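Side-chain contacts in 4-hydroxybenzoyl-CoA thioesterase (Staphylococcus aureus, PDB 6FDG), which probably hydrolyses the thioester bond of 1,4-dihydroxy-2-naphthoyl-CoA, a step of the vitamin K2 (menaquinone) pathway: residues A[13-18]-A[68-73]; A[27-32]-A[92-97]; A[46-51]-A[109-114]. All blocks are in the same frame, centred on the assembly; numbering follows the deposited sequence. Where two conformers were deposited one is given.

From the N terminus the first segments come in the order 13-18, 27-32 and 46-51, and their partners 68-73, 92-97 and 109-114 follow in that same order. Every pair of contacts therefore crosses along the chain and none nests inside another. Interaction 1 closes the path from the loop before helix 26-41 to the loop before strand 73-83. Interaction 2 lays helix 26-41 on strand 88-95, and interaction 3 joins helix 45-50 to the end of strand 101-113, the sheet neighbour of 88-95. Interactions 1 and 2 touch through E14 with W29 and K73 with E97; interaction 3 lies on the other side of the chain's centre from interaction 2.

Interaction 1 (A[13-18]-A[68-73]); sequences AETDKM and IFYPEK
T15 meets Y70 where two loops pass, one leading to helix 26-41 (probably bordering the acyl-CoA site, as in family relatives) and the other to strand 73-83; T15 CA and Y70 CA are 6.9 Å apart. From CB the T15 side chain forks into one apolar and one polar branch. The methyl CG2, set opposite the carbonyl carbon, turns to the second loop and rests 3.4 Å from Y70 CB. Its next neighbour is Y70 CG, 3.8 Å from T15 CG2, so the methyl touches the root of the tyrosine and approaches the ring obliquely. The hydroxyl OG1 takes the other branch (chi1 64°), between the backbone N and the carbonyl carbon. It is bonded to Y12 O and also to K17 N of the second subunit. Y70 offers its CB because its own bond from CA aims at the T15 loop, while CG is carried to the side opposite the backbone N (chi1 172°). A cis peptide bond joins Y70 to P71, and P71 CB sits 3.9 Å above the centre of one face of the tyrosine ring, the aromatic-proline packing that such a bond permits. Y12 meets this ring edge-to-face, and L35 of the fourth subunit packs on it. Farther along, M18 O comes no nearer than 4.5 Å to F69 CE2; the F69 ring also meets that of F117 of the third subunit. No hydrogen bond joins the two loops directly. The chemistry is thus split at T15: the methyl makes a small apolar joint within the chain, while the hydroxyl, held by a carbonyl of its own loop and an amide of another chain, ties the same residue to the subunit interface.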
loop_
_atom_site.group_PDB
_atom_site.type_symbol
_atom_site.label_atom_id
_atom_site.label_comp_id
_atom_site.label_asym_id
_atom_site.label_seq_id
_atom_site.Cartn_x
_atom_site.Cartn_y
_atom_site.Cartn_z
ATOM N N ALA A 13 0.697 3.562 9.154
ATOM C CA ALA A 13 0.669 2.519 8.097
ATOM C C ALA A 13 1.777 2.714 7.094
ATOM O O ALA A 13 2.128 1.753 6.414
ATOM C CB ALA A 13 -0.594 2.601 7.286
ATOM N N GLU A 14 2.357 3.894 6.971
ATOM C CA GLU A 14 3.442 4.151 6.022
ATOM C C GLU A 14 4.828 3.785 6.553
ATOM O O GLU A 14 5.807 3.956 5.777
ATOM C CB GLU A 14 3.368 5.604 5.619
ATOM C CG GLU A 14 2.192 5.928 4.686
ATOM C CD GLU A 14 1.947 7.405 4.552
ATOM O OE1 GLU A 14 2.171 8.255 5.413
ATOM O OE2 GLU A 14 1.405 7.803 3.408
ATOM N N THR A 15 4.894 3.263 7.786
ATOM C CA THR A 15 6.202 2.851 8.363
ATOM C C THR A 15 6.590 1.478 7.983
ATOM O O THR A 15 5.718 0.665 7.605
ATOM C CB THR A 15 6.175 2.900 9.888
ATOM O OG1 THR A 15 5.249 1.973 10.420
ATOM C CG2 THR A 15 5.933 4.296 10.368
ATOM N N ASP A 16 7.854 1.177 8.031
ATOM C CA ASP A 16 8.334 -0.165 7.954
ATOM C C ASP A 16 8.963 -0.539 9.296
ATOM O O ASP A 16 8.958 0.199 10.255
ATOM C CB ASP A 16 9.162 -0.372 6.760
ATOM C CG ASP A 16 10.489 0.314 6.786
ATOM O OD1 ASP A 16 10.912 0.805 7.897
ATOM O OD2 ASP A 16 11.061 0.512 5.701
ATOM N N LYS A 17 9.498 -1.777 9.277
ATOM C CA LYS A 17 10.013 -2.325 10.561
ATOM C C LYS A 17 11.297 -1.519 11.011
ATOM O O LYS A 17 11.512 -1.674 12.247
ATOM C CB LYS A 17 10.256 -3.788 10.405
ATOM C CG LYS A 17 11.352 -4.183 9.473
ATOM C CD LYS A 17 11.937 -5.599 9.762
ATOM C CE LYS A 17 11.985 -5.887 11.243
ATOM N NZ LYS A 17 12.911 -6.981 11.664
ATOM N N MET A 18 12.056 -0.833 10.114
ATOM C CA MET A 18 13.095 0.189 10.615
ATOM C C MET A 18 12.457 1.438 11.431
ATOM O O MET A 18 13.211 2.275 12.071
ATOM C CB MET A 18 14.146 0.598 9.531
ATOM C CG MET A 18 14.523 -0.221 8.235
ATOM S SD MET A 18 15.808 0.371 6.918
ATOM C CE MET A 18 15.926 2.011 7.625
ATOM N N ILE A 68 12.896 9.696 7.284
ATOM C CA ILE A 68 11.752 10.339 7.928
ATOM C C ILE A 68 11.192 9.350 8.931
ATOM O O ILE A 68 10.740 8.215 8.570
ATOM C CB ILE A 68 10.718 10.884 6.885
ATOM C CG1 ILE A 68 11.440 11.889 5.955
ATOM C CG2 ILE A 68 9.509 11.464 7.496
ATOM C CD1 ILE A 68 10.614 12.409 4.793
ATOM N N PHE A 69 11.393 9.679 10.252
ATOM C CA PHE A 69 10.900 8.820 11.335
ATOM C C PHE A 69 9.515 9.262 11.683
ATOM O O PHE A 69 9.206 10.436 11.853
ATOM C CB PHE A 69 11.788 8.949 12.522
ATOM C CG PHE A 69 13.191 8.320 12.333
ATOM C CD1 PHE A 69 14.184 9.082 11.783
ATOM C CD2 PHE A 69 13.430 7.030 12.735
ATOM C CE1 PHE A 69 15.445 8.551 11.589
ATOM C CE2 PHE A 69 14.721 6.455 12.603
ATOM C CZ PHE A 69 15.696 7.239 11.985
ATOM N N TYR A 70 8.572 8.334 11.734
ATOM C CA TYR A 70 7.222 8.574 12.130
ATOM C C TYR A 70 7.165 8.856 13.780
ATOM O O TYR A 70 7.925 8.209 14.491
ATOM C CB TYR A 70 6.451 7.285 11.872
ATOM C CG TYR A 70 5.066 7.358 12.434
ATOM C CD1 TYR A 70 4.034 7.917 11.750
ATOM C CD2 TYR A 70 4.816 6.991 13.799
ATOM C CE1 TYR A 70 2.798 8.095 12.313
ATOM C CE2 TYR A 70 3.565 7.121 14.345
ATOM C CZ TYR A 70 2.534 7.610 13.488
ATOM O OH TYR A 70 1.338 7.779 14.078
ATOM N N PRO A 71 6.299 9.700 14.211
ATOM C CA PRO A 71 5.413 10.603 13.544
ATOM C C PRO A 71 6.194 11.789 12.854
ATOM O O PRO A 71 7.319 12.163 13.308
ATOM C CB PRO A 71 4.452 11.071 14.594
ATOM C CG PRO A 71 5.309 11.095 15.784
ATOM C CD PRO A 71 6.278 9.948 15.681
ATOM N N GLU A 72 5.612 12.444 11.858
ATOM C CA GLU A 72 6.233 13.633 11.256
ATOM C C GLU A 72 5.280 14.363 10.408
ATOM O O GLU A 72 4.579 13.733 9.554
ATOM C CB GLU A 72 7.403 13.223 10.330
ATOM C CG GLU A 72 8.439 14.259 9.949
ATOM C CD GLU A 72 9.652 14.335 10.870
ATOM O OE1 GLU A 72 9.884 13.473 11.675
ATOM O OE2 GLU A 72 10.378 15.300 10.791
ATOM N N LYS A 73 5.266 15.694 10.453
ATOM C CA LYS A 73 4.581 16.568 9.496
ATOM C C LYS A 73 5.616 17.099 8.572
ATOM O O LYS A 73 6.687 17.676 8.967
ATOM C CB LYS A 73 4.030 17.769 10.265
ATOM C CG LYS A 73 3.098 17.202 11.268
ATOM C CD LYS A 73 2.473 18.239 12.193
ATOM C CE LYS A 73 1.037 18.491 11.784
ATOM N NZ LYS A 73 0.152 17.583 12.544
#

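Interaction 2 (A[27-32]-A[92-97]); sequences ATWFEV and YEIFNE
F30 and Y92 lie face on face in an offset stack, ring centroids 4.1 Å apart and planes only 4° from parallel. The rings run in opposing senses, each projecting over the root of the other. F30 CB sits over the Y92 ring, 3.8 Å from its centroid, and Y92 CB sits over the F30 ring, somewhat less centrally, so a CH-pi contact flanks the stack at both ends. The turn of the F30 ring makes this possible: with chi2 at -10° its plane nearly contains the CA-CB bond, and the ring lies flat against the tyrosine. F30 O, on the same side of the tyrosine as the F30 ring and well out of its plane, comes within 3.4 Å of Y92 CE2. The tyrosine hydroxyl finds its partners elsewhere, in T107 OG1 and R34 NH2, which hold the far end of the ring in place. I94, two residues on and pointing the same way from the strand, stands roughly crosswise to both helix side chains. Its extended chain ends in CD1, which lies 3.9 Å from F30 CE1 and 4.1 Å from W29 CE3. It meets the indole at its edge, close to the ring plane, and the F30 ring obliquely. All four side chains are buried, and W29 NE1 is satisfied by E14 OE2. The axis of segment 27-32 crosses strand 92-95 at 107°. This is the hotdog fold: the long helix 26-41 packs against a curved antiparallel sheet. F30 presses it onto strand 88-95, which is flanked by 73-83 and 101-113; W29 reaches strands 2-9 and 73-83, while Y92 also touches T78 on strand 73-83 and I94 touches T103 on strand 101-113.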
loop_
_atom_site.group_PDB
_atom_site.type_symbol
_atom_site.label_atom_id
_atom_site.label_comp_id
_atom_site.label_asym_id
_atom_site.label_seq_id
_atom_site.Cartn_x
_atom_site.Cartn_y
_atom_site.Cartn_z
ATOM N N ALA A 27 6.542 7.896 -3.589
ATOM C CA ALA A 27 5.817 8.205 -4.814
ATOM C C ALA A 27 4.414 8.684 -4.527
ATOM O O ALA A 27 3.936 9.603 -5.242
ATOM C CB ALA A 27 5.845 7.039 -5.733
ATOM N N THR A 28 3.742 8.131 -3.520
ATOM C CA THR A 28 2.410 8.582 -3.161
ATOM C C THR A 28 2.437 10.009 -2.665
ATOM O O THR A 28 1.540 10.813 -3.002
ATOM C CB THR A 28 1.724 7.637 -2.169
ATOM O OG1 THR A 28 1.663 6.357 -2.788
ATOM C CG2 THR A 28 0.432 8.093 -1.728
ATOM N N TRP A 29 3.447 10.359 -1.889
ATOM C CA TRP A 29 3.549 11.736 -1.414
ATOM C C TRP A 29 3.860 12.692 -2.549
ATOM O O TRP A 29 3.258 13.785 -2.581
ATOM C CB TRP A 29 4.659 11.867 -0.362
ATOM C CG TRP A 29 4.307 11.197 0.955
ATOM C CD1 TRP A 29 3.247 10.465 1.253
ATOM C CD2 TRP A 29 5.111 11.246 2.153
ATOM N NE1 TRP A 29 3.263 10.019 2.590
ATOM C CE2 TRP A 29 4.425 10.536 3.126
ATOM C CE3 TRP A 29 6.330 11.818 2.460
ATOM C CZ2 TRP A 29 4.850 10.418 4.463
ATOM C CZ3 TRP A 29 6.801 11.696 3.776
ATOM C CH2 TRP A 29 6.035 11.003 4.737
ATOM N N PHE A 30 4.666 12.286 -3.532
ATOM C CA PHE A 30 4.889 13.140 -4.728
ATOM C C PHE A 30 3.573 13.297 -5.448
ATOM O O PHE A 30 3.315 14.410 -5.968
ATOM C CB PHE A 30 5.916 12.560 -5.644
ATOM C CG PHE A 30 7.344 12.574 -5.142
ATOM C CD1 PHE A 30 7.796 13.240 -4.026
ATOM C CD2 PHE A 30 8.311 11.942 -5.940
ATOM C CE1 PHE A 30 9.157 13.236 -3.650
ATOM C CE2 PHE A 30 9.655 11.971 -5.616
ATOM C CZ PHE A 30 10.050 12.620 -4.441
ATOM N N GLU A 31 2.726 12.256 -5.554
ATOM C CA GLU A 31 1.422 12.401 -6.203
ATOM C C GLU A 31 0.553 13.394 -5.495
ATOM O O GLU A 31 -0.080 14.257 -6.154
ATOM C CB GLU A 31 0.778 11.029 -6.264
ATOM C CG GLU A 31 -0.672 11.069 -6.691
ATOM C CD GLU A 31 -1.328 9.704 -6.407
ATOM O OE1 GLU A 31 -2.109 9.588 -5.361
ATOM O OE2 GLU A 31 -1.195 8.794 -7.281
ATOM N N VAL A 32 0.446 13.293 -4.171
ATOM C CA VAL A 32 -0.351 14.230 -3.408
ATOM C C VAL A 32 0.137 15.661 -3.679
ATOM O O VAL A 32 -0.660 16.577 -3.921
ATOM C CB VAL A 32 -0.293 13.881 -1.904
ATOM C CG1 VAL A 32 -0.899 15.008 -1.003
ATOM C CG2 VAL A 32 -1.015 12.602 -1.654
ATOM N N TYR A 92 10.648 17.793 -6.930
ATOM C CA TYR A 92 10.187 17.890 -5.563
ATOM C C TYR A 92 11.313 17.984 -4.559
ATOM O O TYR A 92 12.421 17.430 -4.748
ATOM C CB TYR A 92 9.445 16.610 -5.127
ATOM C CG TYR A 92 8.370 16.200 -6.142
ATOM C CD1 TYR A 92 8.737 15.342 -7.211
ATOM C CD2 TYR A 92 7.072 16.567 -6.009
ATOM C CE1 TYR A 92 7.805 14.986 -8.188
ATOM C CE2 TYR A 92 6.107 16.168 -6.976
ATOM C CZ TYR A 92 6.489 15.340 -8.005
ATOM O OH TYR A 92 5.506 14.902 -8.952
ATOM N N GLU A 93 11.020 18.658 -3.471
ATOM C CA GLU A 93 11.898 18.652 -2.239
ATOM C C GLU A 93 10.998 18.398 -1.077
ATOM O O GLU A 93 9.941 19.017 -0.954
ATOM C CB GLU A 93 12.605 20.029 -2.051
ATOM C CG GLU A 93 13.618 20.313 -3.082
ATOM C CD GLU A 93 14.254 21.725 -3.018
ATOM O OE1 GLU A 93 13.640 22.589 -2.430
ATOM O OE2 GLU A 93 15.255 21.836 -3.712
ATOM N N ILE A 94 11.406 17.515 -0.158
ATOM C CA ILE A 94 10.652 17.258 1.055
ATOM C C ILE A 94 11.457 17.725 2.279
ATOM O O ILE A 94 12.647 17.357 2.422
ATOM C CB ILE A 94 10.334 15.798 1.281
ATOM C CG1 ILE A 94 9.570 15.220 0.045
ATOM C CG2 ILE A 94 9.562 15.605 2.557
ATOM C CD1 ILE A 94 9.196 13.779 0.204
ATOM N N PHE A 95 10.832 18.614 3.055
ATOM C CA PHE A 95 11.444 19.109 4.326
ATOM C C PHE A 95 10.744 18.476 5.437
ATOM O O PHE A 95 9.518 18.355 5.558
ATOM C CB PHE A 95 11.307 20.648 4.320
ATOM C CG PHE A 95 12.016 21.334 3.195
ATOM C CD1 PHE A 95 13.382 21.720 3.284
ATOM C CD2 PHE A 95 11.356 21.577 1.976
ATOM C CE1 PHE A 95 14.085 22.291 2.213
ATOM C CE2 PHE A 95 12.062 22.162 0.921
ATOM C CZ PHE A 95 13.391 22.517 1.015
ATOM N N ASN A 96 11.579 18.106 6.455
ATOM C CA ASN A 96 11.051 17.566 7.682
ATOM C C ASN A 96 10.573 18.677 8.618
ATOM O O ASN A 96 10.697 19.828 8.331
ATOM C CB ASN A 96 11.999 16.520 8.254
ATOM C CG ASN A 96 13.222 17.094 8.968
ATOM O OD1 ASN A 96 13.300 18.331 9.105
ATOM N ND2 ASN A 96 14.214 16.278 9.153
ATOM N N GLU A 97 10.119 18.262 9.824
ATOM C CA GLU A 97 9.520 19.210 10.789
ATOM C C GLU A 97 10.571 20.202 11.348
ATOM O O GLU A 97 10.289 21.393 11.745
ATOM C CB GLU A 97 8.930 18.345 11.943
ATOM C CG GLU A 97 7.524 18.591 12.147
ATOM C CD GLU A 97 6.980 17.765 13.286
ATOM O OE1 GLU A 97 7.144 18.136 14.470
ATOM O OE2 GLU A 97 6.336 16.754 13.009
#

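Interaction 3 (A[46-51]-A[109-114]); sequences ADMEKQ and LICIKE
M48, on helix 45-50, has its CA 9.6 Å from C111 CA, and one residue on along the helix and three along the other segment the backbones draw closer, E49 CA lying 8.1 Å from E114 CA. The larger gap is spanned by the methionine. Its chain leaves CA with CG opposite the backbone N (chi1 173°), runs out straight, then bends at the last torsion (chi3 -80°), which brings both ends of the thioether bond up to the cysteine. M48 CE is 4.0 Å from C111 SG, and M48 SD is 4.1 Å from that same sulfur. C111 aims its CB at the helix, so thiol and thioether meet by van der Waals packing alone. The same methionine rests on I53 and F126, and the cysteine on I120, which extends this small apolar cluster. The second link runs through water. E49 O, in the last turn of the helix, and E114 OE1 stay 4.4 Å apart, and one water donates to both: 2.9 Å from water 1 to E49 O, and 2.7 Å from water 1 to E114 OE1, the latter bond weak. The E49 carboxylate takes no part in this bridge. Its OE1 forms a salt bridge with K17 NZ of the third subunit, and OE2 has a weak hydrogen bond with Y45 OH, one turn earlier in the same chain. E49 OE1 and E114 OE2 remain 5.8 Å apart; the lysine would partly offset the likeness of their charges. Two modest links, one apolar and one through water, join helix 45-50 to the end of strand 101-113 across the short strand 53-54: a partly buried sulfur contact, and a water that lets two acceptors, a carbonyl and a carboxylate, share a partner neither could provide for the other.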
loop_
_atom_site.group_PDB
_atom_site.type_symbol
_atom_site.label_atom_id
_atom_site.label_comp_id
_atom_site.label_asym_id
_atom_site.label_seq_id
_atom_site.Cartn_x
_atom_site.Cartn_y
_atom_site.Cartn_z
ATOM N N ALA A 46 -9.195 15.428 -11.549
ATOM C CA ALA A 46 -10.412 14.607 -11.739
ATOM C C ALA A 46 -11.224 15.109 -12.969
ATOM O O ALA A 46 -11.846 14.295 -13.646
ATOM C CB ALA A 46 -11.266 14.695 -10.468
ATOM N N ASP A 47 -11.197 16.417 -13.231
ATOM C CA ASP A 47 -11.856 16.955 -14.464
ATOM C C ASP A 47 -11.178 16.525 -15.732
ATOM O O ASP A 47 -11.866 16.170 -16.696
ATOM C CB ASP A 47 -11.873 18.452 -14.500
ATOM C CG ASP A 47 -12.838 19.082 -13.542
ATOM O OD1 ASP A 47 -13.729 18.418 -13.000
ATOM O OD2 ASP A 47 -12.628 20.310 -13.331
ATOM N N MET A 48 -9.860 16.340 -15.770
ATOM C CA MET A 48 -9.179 15.756 -16.887
ATOM C C MET A 48 -9.626 14.325 -17.124
ATOM O O MET A 48 -9.928 13.861 -18.263
ATOM C CB MET A 48 -7.641 15.839 -16.641
ATOM C CG MET A 48 -6.853 15.115 -17.672
ATOM S SD MET A 48 -5.055 15.288 -17.492
ATOM C CE MET A 48 -4.806 16.879 -18.225
ATOM N N GLU A 49 -9.783 13.521 -16.052
ATOM C CA GLU A 49 -10.184 12.132 -16.181
ATOM C C GLU A 49 -11.650 12.014 -16.675
ATOM O O GLU A 49 -11.958 11.085 -17.396
ATOM C CB GLU A 49 -9.957 11.340 -14.870
ATOM C CG GLU A 49 -8.480 11.146 -14.552
ATOM C CD GLU A 49 -8.161 9.865 -13.757
ATOM O OE1 GLU A 49 -9.069 9.424 -13.035
ATOM O OE2 GLU A 49 -7.066 9.339 -13.885
ATOM N N LYS A 50 -12.445 13.011 -16.325
ATOM C CA LYS A 50 -13.857 13.014 -16.801
ATOM C C LYS A 50 -13.921 13.143 -18.277
ATOM O O LYS A 50 -14.896 12.692 -18.883
ATOM C CB LYS A 50 -14.683 14.046 -16.103
ATOM C CG LYS A 50 -14.874 13.880 -14.614
ATOM C CD LYS A 50 -15.970 12.975 -14.075
ATOM C CE LYS A 50 -16.508 13.496 -12.726
ATOM N NZ LYS A 50 -17.272 12.455 -11.968
ATOM N N GLN A 51 -12.910 13.702 -18.932
ATOM C CA GLN A 51 -12.812 13.800 -20.399
ATOM C C GLN A 51 -12.204 12.554 -21.047
ATOM O O GLN A 51 -11.909 12.537 -22.228
ATOM C CB GLN A 51 -12.023 15.070 -20.804
ATOM C CG GLN A 51 -12.555 16.375 -20.355
ATOM C CD GLN A 51 -13.881 16.618 -20.972
ATOM O OE1 GLN A 51 -14.069 16.494 -22.183
ATOM N NE2 GLN A 51 -14.812 16.774 -20.143
ATOM N N LEU A 109 5.578 12.882 -16.480
ATOM C CA LEU A 109 4.149 12.612 -16.696
ATOM C C LEU A 109 3.868 12.818 -18.191
ATOM O O LEU A 109 4.427 13.758 -18.795
ATOM C CB LEU A 109 3.239 13.493 -15.920
ATOM C CG LEU A 109 3.027 13.325 -14.445
ATOM C CD1 LEU A 109 2.115 12.231 -14.222
ATOM C CD2 LEU A 109 4.237 13.202 -13.588
ATOM N N ILE A 110 3.016 12.014 -18.727
ATOM C CA ILE A 110 2.435 12.158 -20.112
ATOM C C ILE A 110 0.934 12.181 -19.923
ATOM O O ILE A 110 0.393 11.871 -18.881
ATOM C CB ILE A 110 2.920 11.086 -21.122
ATOM C CG1 ILE A 110 2.496 9.680 -20.670
ATOM C CG2 ILE A 110 4.394 11.183 -21.263
ATOM C CD1 ILE A 110 2.700 8.523 -21.625
ATOM N N CYS A 111 0.190 12.489 -21.014
ATOM C CA CYS A 111 -1.253 12.337 -21.016
ATOM C C CYS A 111 -1.648 11.412 -22.159
ATOM O O CYS A 111 -1.075 11.523 -23.242
ATOM C CB CYS A 111 -1.897 13.715 -21.261
ATOM S SG CYS A 111 -1.750 14.893 -19.885
ATOM N N ILE A 112 -2.583 10.546 -21.860
ATOM C CA ILE A 112 -3.020 9.526 -22.802
ATOM C C ILE A 112 -4.516 9.367 -22.736
ATOM O O ILE A 112 -5.191 9.687 -21.838
ATOM C CB ILE A 112 -2.353 8.169 -22.466
ATOM C CG1 ILE A 112 -2.810 7.603 -21.136
ATOM C CG2 ILE A 112 -0.800 8.251 -22.563
ATOM C CD1 ILE A 112 -2.146 6.252 -20.803
ATOM N N LYS A 113 -5.051 8.786 -23.865
ATOM C CA LYS A 113 -6.424 8.379 -23.886
ATOM C C LYS A 113 -6.683 7.181 -23.013
ATOM O O LYS A 113 -5.909 6.242 -23.048
ATOM C CB LYS A 113 -6.836 8.031 -25.350
ATOM C CG LYS A 113 -6.636 9.076 -26.345
ATOM C CD LYS A 113 -7.405 10.303 -26.098
ATOM C CE LYS A 113 -8.924 10.121 -25.944
ATOM N NZ LYS A 113 -9.690 10.374 -27.238
ATOM N N GLU A 114 -7.736 7.220 -22.259
ATOM C CA GLU A 114 -8.032 6.168 -21.234
ATOM C C GLU A 114 -8.300 4.869 -21.929
ATOM O O GLU A 114 -7.923 3.772 -21.418
ATOM C CB GLU A 114 -9.224 6.528 -20.415
ATOM C CG GLU A 114 -9.503 5.491 -19.349
ATOM C CD GLU A 114 -10.423 6.003 -18.299
ATOM O OE1 GLU A 114 -11.265 6.896 -18.641
ATOM O OE2 GLU A 114 -10.271 5.499 -17.151
HETATM O O HOH W 1 -10.026 8.881 -17.330
#